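Local coordinates for protein ABC-type phosphate transport system, periplasmic component (Lactobacillus brevis, PDB 4ECF) that probably captures phosphate outside the cytoplasmic membrane and delivers it to a Pst-type ABC transporter for import, at residues A[81-85]-A[202-206]; A[121-127]-A[166-172]; A[160-164]-A[177-182]. One frame throughout, in Å; residues are numbered along the deposited sequence.

Contact 1 of 3, residues A[81-85]-A[202-206]; sequences VGITP and WRIWS. With EDO (1,2-ethanediol), chain F; EDO (1,2-ethanediol), chain L.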
loop_
_atom_site.group_PDB
_atom_site.type_symbol
_atom_site.label_atom_id
_atom_site.label_comp_id
_atom_site.label_asym_id
_atom_site.label_seq_id
_atom_site.Cartn_x
_atom_site.Cartn_y
_atom_site.Cartn_z
ATOM N N VAL A 81 0.066 -1.529 6.378
ATOM C CA VAL A 81 -1.035 -1.630 5.395
ATOM C C VAL A 81 -1.072 -3.042 4.799
ATOM O O VAL A 81 -0.034 -3.583 4.391
ATOM C CB VAL A 81 -0.902 -0.544 4.307
ATOM C CG1 VAL A 81 0.318 -0.812 3.402
ATOM C CG2 VAL A 81 -2.205 -0.376 3.543
ATOM N N GLY A 82 -2.265 -3.630 4.772
ATOM C CA GLY A 82 -2.514 -4.867 4.065
ATOM C C GLY A 82 -2.783 -4.600 2.598
ATOM O O GLY A 82 -3.305 -3.528 2.226
ATOM N N ILE A 83 -2.364 -5.541 1.772
ATOM C CA ILE A 83 -2.610 -5.517 0.315
ATOM C C ILE A 83 -3.365 -6.784 -0.064
ATOM O O ILE A 83 -3.012 -7.913 0.369
ATOM C CB ILE A 83 -1.289 -5.413 -0.457
ATOM C CG1 ILE A 83 -0.616 -4.071 -0.151
ATOM C CG2 ILE A 83 -1.496 -5.634 -1.991
ATOM C CD1 ILE A 83 0.873 -4.117 -0.388
ATOM N N THR A 84 -4.380 -6.605 -0.898
ATOM C CA THR A 84 -5.229 -7.720 -1.320
ATOM C C THR A 84 -5.447 -7.729 -2.839
ATOM O O THR A 84 -5.570 -6.679 -3.462
ATOM C CB THR A 84 -6.584 -7.721 -0.629
ATOM O OG1 THR A 84 -7.329 -8.892 -1.020
ATOM C CG2 THR A 84 -7.415 -6.503 -0.947
ATOM N N PRO A 85 -5.440 -8.922 -3.432
ATOM C CA PRO A 85 -5.980 -9.002 -4.802
ATOM C C PRO A 85 -7.440 -8.594 -4.798
ATOM O O PRO A 85 -8.170 -8.787 -3.804
ATOM C CB PRO A 85 -5.860 -10.478 -5.166
ATOM C CG PRO A 85 -5.169 -11.162 -4.056
ATOM C CD PRO A 85 -5.179 -10.258 -2.868
ATOM N N TRP A 202 -1.966 -13.741 6.860
ATOM C CA TRP A 202 -2.024 -13.017 5.594
ATOM C C TRP A 202 -0.664 -12.331 5.429
ATOM O O TRP A 202 -0.281 -11.514 6.274
ATOM C CB TRP A 202 -3.132 -11.940 5.656
ATOM C CG TRP A 202 -3.250 -11.249 4.321
ATOM C CD1 TRP A 202 -2.572 -10.098 3.894
ATOM C CD2 TRP A 202 -4.013 -11.688 3.171
ATOM N NE1 TRP A 202 -2.893 -9.814 2.586
ATOM C CE2 TRP A 202 -3.791 -10.713 2.121
ATOM C CE3 TRP A 202 -4.917 -12.717 2.939
ATOM C CZ2 TRP A 202 -4.359 -10.847 0.850
ATOM C CZ3 TRP A 202 -5.501 -12.811 1.681
ATOM C CH2 TRP A 202 -5.242 -11.879 0.672
ATOM N N ARG A 203 0.108 -12.736 4.429
ATOM C CA ARG A 203 1.515 -12.332 4.304
ATOM C C ARG A 203 1.718 -11.050 3.517
ATOM O O ARG A 203 2.839 -10.484 3.507
ATOM C CB ARG A 203 2.310 -13.443 3.618
ATOM C CG ARG A 203 2.450 -14.702 4.479
ATOM C CD ARG A 203 3.270 -15.786 3.780
ATOM N NE ARG A 203 4.675 -15.391 3.540
ATOM C CZ ARG A 203 5.227 -15.109 2.352
ATOM N NH1 ARG A 203 4.518 -15.152 1.223
ATOM N NH2 ARG A 203 6.512 -14.784 2.292
ATOM N N ILE A 204 0.707 -10.621 2.792
ATOM C CA ILE A 204 0.882 -9.462 1.870
ATOM C C ILE A 204 0.529 -8.151 2.600
ATOM O O ILE A 204 -0.633 -7.766 2.684
ATOM C CB ILE A 204 0.061 -9.596 0.556
ATOM C CG1 ILE A 204 -0.043 -11.045 0.059
ATOM C CG2 ILE A 204 0.680 -8.662 -0.478
ATOM C CD1 ILE A 204 -0.890 -11.147 -1.202
ATOM N N TRP A 205 1.572 -7.471 3.108
ATOM C CA TRP A 205 1.431 -6.276 3.918
ATOM C C TRP A 205 2.780 -5.622 3.926
ATOM O O TRP A 205 3.824 -6.274 3.658
ATOM C CB TRP A 205 0.931 -6.552 5.337
ATOM C CG TRP A 205 1.774 -7.499 6.145
ATOM C CD1 TRP A 205 1.557 -8.845 6.368
ATOM C CD2 TRP A 205 2.910 -7.138 6.961
ATOM N NE1 TRP A 205 2.509 -9.357 7.207
ATOM C CE2 TRP A 205 3.367 -8.377 7.599
ATOM C CE3 TRP A 205 3.628 -5.955 7.174
ATOM C CZ2 TRP A 205 4.453 -8.398 8.455
ATOM C CZ3 TRP A 205 4.723 -6.002 8.056
ATOM C CH2 TRP A 205 5.122 -7.207 8.667
ATOM N N SER A 206 2.806 -4.337 4.228
ATOM C CA SER A 206 4.089 -3.653 4.435
ATOM C C SER A 206 3.974 -2.586 5.516
ATOM O O SER A 206 2.874 -2.193 5.886
ATOM C CB SER A 206 4.626 -3.021 3.150
ATOM O OG SER A 206 3.893 -1.856 2.799
HETATM C C1 EDO F . -2.528 -16.065 2.434
HETATM O O1 EDO F . -1.729 -17.250 2.216
HETATM C C2 EDO F . -1.933 -14.803 1.819
HETATM O O2 EDO F . -0.630 -14.505 2.317
HETATM C C1 EDO L . 3.896 -16.226 -1.797
HETATM O O1 EDO L . 4.885 -15.170 -1.922
HETATM C C2 EDO L . 4.387 -17.348 -0.874
HETATM O O2 EDO L . 4.726 -18.554 -1.584
#
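W202 presents an edge of its indole to strand 73-87. Its NE1 donates to the carbonyl O of I83 at 2.9 Å, a bond bent to 139° with the oxygen lying close to the ring plane. A weak second branch goes to the O of I204, which also receives the backbone N of I83 at 3.0 Å from above its carbonyl plane. With CG anti to the backbone N (chi1 -176°), W202 carries its ring far enough for CZ2 to meet CD of P85 at 3.9 Å. Beside this bond the I204 and I83 side chains cross at about a right angle, I204 CG2 3.8 Å from I83 CB; branched aliphatic residues suit this buried place.

Further along, V81 and S206 form an antiparallel hydrogen-bonded pair, their N and O atoms bonded both ways. G82 faces W205 in a non-hydrogen-bonded pair, their CA atoms 4.2 Å apart. In the next shell, F175 meets the W202 ring edge-to-face, N200 takes the W205 indole NH, and S206 OG bonds to D59 O. The pairing of strands 73-87 and 205-213 is consistent with the paired crossover strands that join the lobes of periplasmic binding proteins. Where 202-204 leaves the ladder, an indole N-H, in place of a backbone donor, serves I83 O; this bond, with that from I83 N to I204 O, probably eases the repulsion between the two acceptor oxygens.

Contact 2 of 3, residues A[121-127]-A[166-172]; sequences SIVLINR and TPGAISY. With PO4 (phosphate ion), chain B.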
loop_
_atom_site.group_PDB
_atom_site.type_symbol
_atom_site.label_atom_id
_atom_site.label_comp_id
_atom_site.label_asym_id
_atom_site.label_seq_id
_atom_site.Cartn_x
_atom_site.Cartn_y
_atom_site.Cartn_z
ATOM N N SER A 121 -12.264 -14.510 -20.287
ATOM C CA SER A 121 -10.836 -14.246 -20.363
ATOM C C SER A 121 -10.412 -13.339 -19.212
ATOM O O SER A 121 -11.122 -12.382 -18.858
ATOM C CB SER A 121 -10.478 -13.630 -21.721
ATOM O OG SER A 121 -9.102 -13.328 -21.761
ATOM N N ILE A 122 -9.255 -13.635 -18.622
ATOM C CA ILE A 122 -8.691 -12.843 -17.530
ATOM C C ILE A 122 -8.030 -11.587 -18.098
ATOM O O ILE A 122 -7.360 -11.661 -19.150
ATOM C CB ILE A 122 -7.664 -13.652 -16.734
ATOM C CG1 ILE A 122 -8.322 -14.904 -16.165
ATOM C CG2 ILE A 122 -6.964 -12.761 -15.687
ATOM C CD1 ILE A 122 -7.386 -15.806 -15.363
ATOM N N VAL A 123 -8.236 -10.443 -17.441
ATOM C CA VAL A 123 -7.563 -9.213 -17.803
ATOM C C VAL A 123 -6.726 -8.774 -16.628
ATOM O O VAL A 123 -7.276 -8.324 -15.597
ATOM C CB VAL A 123 -8.586 -8.085 -18.136
ATOM C CG1 VAL A 123 -7.866 -6.776 -18.461
ATOM C CG2 VAL A 123 -9.511 -8.508 -19.275
ATOM N N LEU A 124 -5.407 -8.886 -16.767
ATOM C CA LEU A 124 -4.500 -8.438 -15.717
ATOM C C LEU A 124 -4.426 -6.926 -15.749
ATOM O O LEU A 124 -4.276 -6.307 -16.820
ATOM C CB LEU A 124 -3.086 -9.037 -15.909
ATOM C CG LEU A 124 -2.989 -10.558 -15.889
ATOM C CD1 LEU A 124 -1.555 -10.970 -16.211
ATOM C CD2 LEU A 124 -3.483 -11.155 -14.578
ATOM N N ILE A 125 -4.530 -6.331 -14.563
ATOM C CA ILE A 125 -4.304 -4.899 -14.387
ATOM C C ILE A 125 -3.158 -4.731 -13.394
ATOM O O ILE A 125 -3.207 -5.261 -12.294
ATOM C CB ILE A 125 -5.584 -4.193 -13.874
ATOM C CG1 ILE A 125 -6.787 -4.500 -14.781
ATOM C CG2 ILE A 125 -5.346 -2.693 -13.729
ATOM C CD1 ILE A 125 -6.726 -3.864 -16.137
ATOM N N ASN A 126 -2.109 -4.025 -13.793
ATOM C CA ASN A 126 -0.948 -3.832 -12.928
ATOM C C ASN A 126 -0.787 -2.372 -12.574
ATOM O O ASN A 126 -1.326 -1.475 -13.248
ATOM C CB ASN A 126 0.334 -4.316 -13.632
ATOM C CG ASN A 126 0.548 -5.797 -13.460
ATOM O OD1 ASN A 126 0.672 -6.518 -14.444
ATOM N ND2 ASN A 126 0.633 -6.248 -12.235
ATOM N N ARG A 127 -0.041 -2.113 -11.497
ATOM C CA ARG A 127 0.488 -0.798 -11.311
ATOM C C ARG A 127 1.813 -0.684 -12.043
ATOM O O ARG A 127 2.465 -1.694 -12.366
ATOM C CB ARG A 127 0.687 -0.523 -9.810
ATOM C CG ARG A 127 -0.601 -0.458 -9.004
ATOM C CD ARG A 127 -1.352 0.879 -9.123
ATOM N NE ARG A 127 -0.423 1.967 -8.843
ATOM C CZ ARG A 127 -0.049 2.316 -7.621
ATOM N NH1 ARG A 127 -0.565 1.706 -6.563
ATOM N NH2 ARG A 127 0.856 3.247 -7.462
ATOM N N THR A 166 -14.307 -3.498 -15.553
ATOM C CA THR A 166 -13.709 -4.296 -16.620
ATOM C C THR A 166 -13.962 -5.787 -16.433
ATOM O O THR A 166 -13.398 -6.409 -15.500
ATOM C CB THR A 166 -12.199 -4.076 -16.722
ATOM O OG1 THR A 166 -11.926 -2.685 -16.922
ATOM C CG2 THR A 166 -11.594 -4.901 -17.872
ATOM N N PRO A 167 -14.790 -6.387 -17.314
ATOM C CA PRO A 167 -15.030 -7.804 -17.203
ATOM C C PRO A 167 -13.726 -8.592 -17.155
ATOM O O PRO A 167 -12.803 -8.310 -17.926
ATOM C CB PRO A 167 -15.800 -8.142 -18.505
ATOM C CG PRO A 167 -16.515 -6.871 -18.844
ATOM C CD PRO A 167 -15.586 -5.777 -18.401
ATOM N N GLY A 168 -13.644 -9.578 -16.263
ATOM C CA GLY A 168 -12.485 -10.461 -16.227
ATOM C C GLY A 168 -11.284 -9.934 -15.436
ATOM O O GLY A 168 -10.307 -10.640 -15.302
ATOM N N ALA A 169 -11.360 -8.701 -14.926
ATOM C CA ALA A 169 -10.170 -8.008 -14.360
ATOM C C ALA A 169 -9.737 -8.535 -12.990
ATOM O O ALA A 169 -10.567 -8.826 -12.143
ATOM C CB ALA A 169 -10.421 -6.501 -14.266
ATOM N N ILE A 170 -8.425 -8.606 -12.821
ATOM C CA ILE A 170 -7.797 -8.755 -11.530
ATOM C C ILE A 170 -6.649 -7.760 -11.347
ATOM O O ILE A 170 -5.895 -7.501 -12.240
ATOM C CB ILE A 170 -7.332 -10.217 -11.323
ATOM C CG1 ILE A 170 -6.710 -10.399 -9.952
ATOM C CG2 ILE A 170 -6.373 -10.664 -12.455
ATOM C CD1 ILE A 170 -6.429 -11.853 -9.554
ATOM N N SER A 171 -6.520 -7.248 -10.126
ATOM C CA SER A 171 -5.400 -6.382 -9.734
ATOM C C SER A 171 -5.159 -6.553 -8.238
ATOM O O SER A 171 -5.553 -7.559 -7.633
ATOM C CB SER A 171 -5.638 -4.922 -10.090
ATOM O OG SER A 171 -4.416 -4.191 -10.053
ATOM N N TYR A 172 -4.453 -5.594 -7.694
ATOM C CA TYR A 172 -4.107 -5.607 -6.266
ATOM C C TYR A 172 -4.202 -4.194 -5.736
ATOM O O TYR A 172 -3.836 -3.248 -6.433
ATOM C CB TYR A 172 -2.710 -6.210 -6.093
ATOM C CG TYR A 172 -1.737 -5.783 -7.125
ATOM C CD1 TYR A 172 -1.058 -4.593 -7.015
ATOM C CD2 TYR A 172 -1.562 -6.515 -8.315
ATOM C CE1 TYR A 172 -0.169 -4.167 -7.987
ATOM C CE2 TYR A 172 -0.676 -6.112 -9.288
ATOM C CZ TYR A 172 0.029 -4.915 -9.130
ATOM O OH TYR A 172 0.914 -4.503 -10.111
HETATM P P PO4 B . 1.872 2.843 -4.058
HETATM O O1 PO4 B . 1.497 1.498 -4.668
HETATM O O2 PO4 B . 3.338 3.062 -3.963
HETATM O O3 PO4 B . 1.181 3.990 -4.742
HETATM O O4 PO4 B . 1.291 2.895 -2.561
HETATM O O HOH W 1 -2.571 -0.514 -6.185
#
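S121 O looks onto G168, whose CA comes within 3.5 Å as a CA-H...O contact. G168 sits in a type II turn, T166 to A169, with a positive phi of 84°; any CB there would collide with S121 O, so glycine is required. I122 then lays CG2 alongside CG2 of I170, both pointing the same way. V123 opens the parallel ladder: its N donates to G168 O at 3.0 Å, arriving well above the carbonyl plane, and its O receives I170 N. L124 returns to the I170 side, its CD2 3.6 Å from I170 CG2, and I104 of helix 98-105 packs on L124, an aliphatic surface suited to a sheet-helix interface.

Strand 123-127 lies in the sheet between two parallel neighbours, 151-153 and 169-174, and these are joined through helix 156-165 in a beta-alpha-beta crossover that straddles it, an arrangement familiar from the alpha/beta lobes of periplasmic binding proteins. I125 continues the ladder, its N bonded to I170 O at 2.9 Å, but its O is met by a side chain: S171 OG, anti to its backbone N (chi1 -163°), donates at 2.8 Å from above the carbonyl plane.

At N126 the amide ND2 reaches Y172 OH at 2.8 Å, near the plane of the tyrosine ring and along a fairly straight bond (161°). The same hydroxyl accepts the backbone N of R127 at 2.9 Å, so two donors hold the phenol in position while F137 stacks on its ring. The R127 side chain, bent twice, turns away to the bound phosphate: NH2 donates to phosphate O3 at 2.8 Å, NH1 weakly to O1, and a water links NH1 to Y172 O. T12, T41, S131 and T133 hydroxyls and the amides of A13 and G132 complete the phosphate site.

Contact 3 of 3, residues A[160-164]-A[177-182]; sequences RSIVA and YVNKTV. With ACT (acetate ion), chain C; EDO (1,2-ethanediol), chain K.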
loop_
_atom_site.group_PDB
_atom_site.type_symbol
_atom_site.label_atom_id
_atom_site.label_comp_id
_atom_site.label_asym_id
_atom_site.label_seq_id
_atom_site.Cartn_x
_atom_site.Cartn_y
_atom_site.Cartn_z
ATOM N N ARG A 160 -8.575 0.347 -8.713
ATOM C CA ARG A 160 -9.906 -0.021 -8.231
ATOM C C ARG A 160 -11.030 0.285 -9.274
ATOM O O ARG A 160 -11.881 -0.560 -9.533
ATOM C CB ARG A 160 -10.187 0.643 -6.887
ATOM C CG ARG A 160 -11.618 0.414 -6.418
ATOM C CD ARG A 160 -11.866 1.162 -5.134
ATOM N NE ARG A 160 -11.700 2.613 -5.244
ATOM C CZ ARG A 160 -11.604 3.444 -4.214
ATOM N NH1 ARG A 160 -11.637 3.003 -2.966
ATOM N NH2 ARG A 160 -11.473 4.754 -4.429
ATOM N N SER A 161 -11.056 1.482 -9.855
ATOM C CA SER A 161 -12.135 1.824 -10.790
ATOM C C SER A 161 -12.124 1.004 -12.068
ATOM O O SER A 161 -13.195 0.620 -12.577
ATOM C CB SER A 161 -12.145 3.323 -11.134
ATOM O OG SER A 161 -10.869 3.756 -11.522
ATOM N N ILE A 162 -10.932 0.697 -12.587
ATOM C CA ILE A 162 -10.811 -0.094 -13.799
ATOM C C ILE A 162 -11.217 -1.546 -13.510
ATOM O O ILE A 162 -11.902 -2.189 -14.320
ATOM C CB ILE A 162 -9.377 -0.028 -14.377
ATOM C CG1 ILE A 162 -9.092 1.374 -14.931
ATOM C CG2 ILE A 162 -9.178 -1.096 -15.452
ATOM C CD1 ILE A 162 -9.846 1.706 -16.196
ATOM N N VAL A 163 -10.818 -2.072 -12.355
ATOM C CA VAL A 163 -11.232 -3.443 -11.999
ATOM C C VAL A 163 -12.748 -3.529 -11.896
ATOM O O VAL A 163 -13.355 -4.470 -12.394
ATOM C CB VAL A 163 -10.519 -3.961 -10.705
ATOM C CG1 VAL A 163 -11.195 -5.226 -10.130
ATOM C CG2 VAL A 163 -9.049 -4.225 -11.018
ATOM N N ALA A 164 -13.361 -2.510 -11.279
ATOM C CA ALA A 164 -14.806 -2.491 -11.084
ATOM C C ALA A 164 -15.590 -2.602 -12.375
ATOM O O ALA A 164 -16.596 -3.314 -12.427
ATOM C CB ALA A 164 -15.226 -1.237 -10.305
ATOM N N TYR A 177 -8.798 0.664 0.172
ATOM C CA TYR A 177 -9.452 0.950 -1.071
ATOM C C TYR A 177 -10.544 -0.051 -1.392
ATOM O O TYR A 177 -11.335 0.177 -2.288
ATOM C CB TYR A 177 -8.437 0.994 -2.229
ATOM C CG TYR A 177 -7.601 2.272 -2.298
ATOM C CD1 TYR A 177 -6.477 2.463 -1.482
ATOM C CD2 TYR A 177 -7.973 3.317 -3.150
ATOM C CE1 TYR A 177 -5.757 3.638 -1.511
ATOM C CE2 TYR A 177 -7.241 4.493 -3.200
ATOM C CZ TYR A 177 -6.140 4.676 -2.369
ATOM O OH TYR A 177 -5.421 5.849 -2.505
ATOM N N VAL A 178 -10.580 -1.192 -0.701
ATOM C CA VAL A 178 -11.602 -2.170 -1.014
ATOM C C VAL A 178 -12.986 -1.604 -0.651
ATOM O O VAL A 178 -13.148 -1.086 0.450
ATOM C CB VAL A 178 -11.358 -3.523 -0.279
ATOM C CG1 VAL A 178 -12.522 -4.469 -0.537
ATOM C CG2 VAL A 178 -10.016 -4.139 -0.717
ATOM N N ASN A 179 -13.917 -1.680 -1.592
ATOM C CA ASN A 179 -15.316 -1.283 -1.399
ATOM C C ASN A 179 -16.251 -2.172 -2.224
ATOM O O ASN A 179 -15.795 -3.120 -2.881
ATOM C CB ASN A 179 -15.516 0.234 -1.692
ATOM C CG ASN A 179 -15.394 0.612 -3.180
ATOM O OD1 ASN A 179 -15.538 -0.211 -4.070
ATOM N ND2 ASN A 179 -15.160 1.898 -3.438
ATOM N N LYS A 180 -17.547 -1.849 -2.207
ATOM C CA LYS A 180 -18.595 -2.659 -2.827
ATOM C C LYS A 180 -18.501 -2.792 -4.343
ATOM O O LYS A 180 -19.167 -3.656 -4.925
ATOM C CB LYS A 180 -19.985 -2.080 -2.493
ATOM C CG LYS A 180 -20.418 -2.241 -1.045
ATOM C CD LYS A 180 -21.852 -1.757 -0.826
ATOM C CE LYS A 180 -21.974 -0.240 -0.888
ATOM N NZ LYS A 180 -21.235 0.433 0.217
ATOM N N THR A 181 -17.691 -1.956 -4.994
ATOM C CA THR A 181 -17.560 -2.028 -6.452
ATOM C C THR A 181 -16.633 -3.167 -6.925
ATOM O O THR A 181 -16.647 -3.513 -8.098
ATOM C CB THR A 181 -17.050 -0.700 -7.049
ATOM O OG1 THR A 181 -15.723 -0.460 -6.591
ATOM C CG2 THR A 181 -17.958 0.490 -6.633
ATOM N N VAL A 182 -15.839 -3.711 -6.005
ATOM C CA VAL A 182 -14.904 -4.808 -6.314
ATOM C C VAL A 182 -14.968 -5.922 -5.259
ATOM O O VAL A 182 -15.575 -5.742 -4.194
ATOM C CB VAL A 182 -13.454 -4.285 -6.450
ATOM C CG1 VAL A 182 -13.351 -3.270 -7.594
ATOM C CG2 VAL A 182 -12.969 -3.669 -5.140
HETATM C C ACT C . -10.052 5.344 -0.436
HETATM O O ACT C . -11.031 4.593 -0.639
HETATM O OXT ACT C . -9.205 5.045 0.428
HETATM C CH3 ACT C . -9.907 6.601 -1.250
HETATM C C1 EDO K . -18.789 -5.965 -16.113
HETATM O O1 EDO K . -18.460 -7.208 -15.477
HETATM C C2 EDO K . -19.494 -5.034 -15.137
HETATM O O2 EDO K . -18.705 -4.902 -13.952
HETATM O O HOH W 2 -16.984 -5.316 -10.274
#
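Y177 receives the guanidinium of R160 in two ways. Its carbonyl O accepts R160 NH1 at 2.9 Å through a nearly straight bond (162°) lying close to the guanidinium plane, and its ring leans over one guanidinium face, CD2 standing 3.6 Å above that plane with the two flat groups 51° apart. Y177 OH is bonded to T12 O. NH1 of R160 also donates at 2.9 Å to an oxygen of an acetate probably picked up from the crystallisation liquor, while the other acetate oxygen rests over the centre of the Y177 ring. Arginine fits because its planar group can bond at its edge to the Y177 carbonyl while its two faces pack against Y177 and N179; the bend at chi3 (61°) swings the group round to them.

N179 takes the opposite guanidinium face, its amide almost parallel to it and ND2 3.7 Å from R160 NH1. At the other end of that amide, OD1 accepts the N of T181 at 2.9 Å, an Asx turn within the type I turn from N179 to V182; an asparagine thereby shapes the loop and packs on the arginine at once. A lysine in place of R160 would probably strip the N179 amide and the Y177 ring of the flat group packed between them, leaving both with a looser neighbour.

T181 sets its CB 3.8 Å from CB of A164, where a small residue allows the loop to lie close to the helix, and a water joins T181 O to A164 O. V182 then turns inward, CG1 meeting V163 CG1 at 3.9 Å and touching A164 CB too. Helix 156-165 is thus lined on one side by the loop leading from strand 169-174 to 183-187, while V163 packs on S171 and I86, and V182 also reaches I86 of strand 73-87.

How the contacts relate
Contact 1 is fully buried near the middle of the chain, whereas contacts 2 and 3 lie farther out and are only partly buried. Contacts 1 and 2 belong to one sheet, since strands 73-87 and 169-174 are neighbours there: P85 and T84 pack on S171 and Y172. Their ladders differ, antiparallel in contact 1 and parallel in contact 2, yet in both a side chain takes over a bond at the end. Contact 3 lies over that sheet, V163 packing on A169 while V178 meets T84. Its chemistry suits the surface, with one arginine bond to a carbonyl and a bridging water beside a small aliphatic patch.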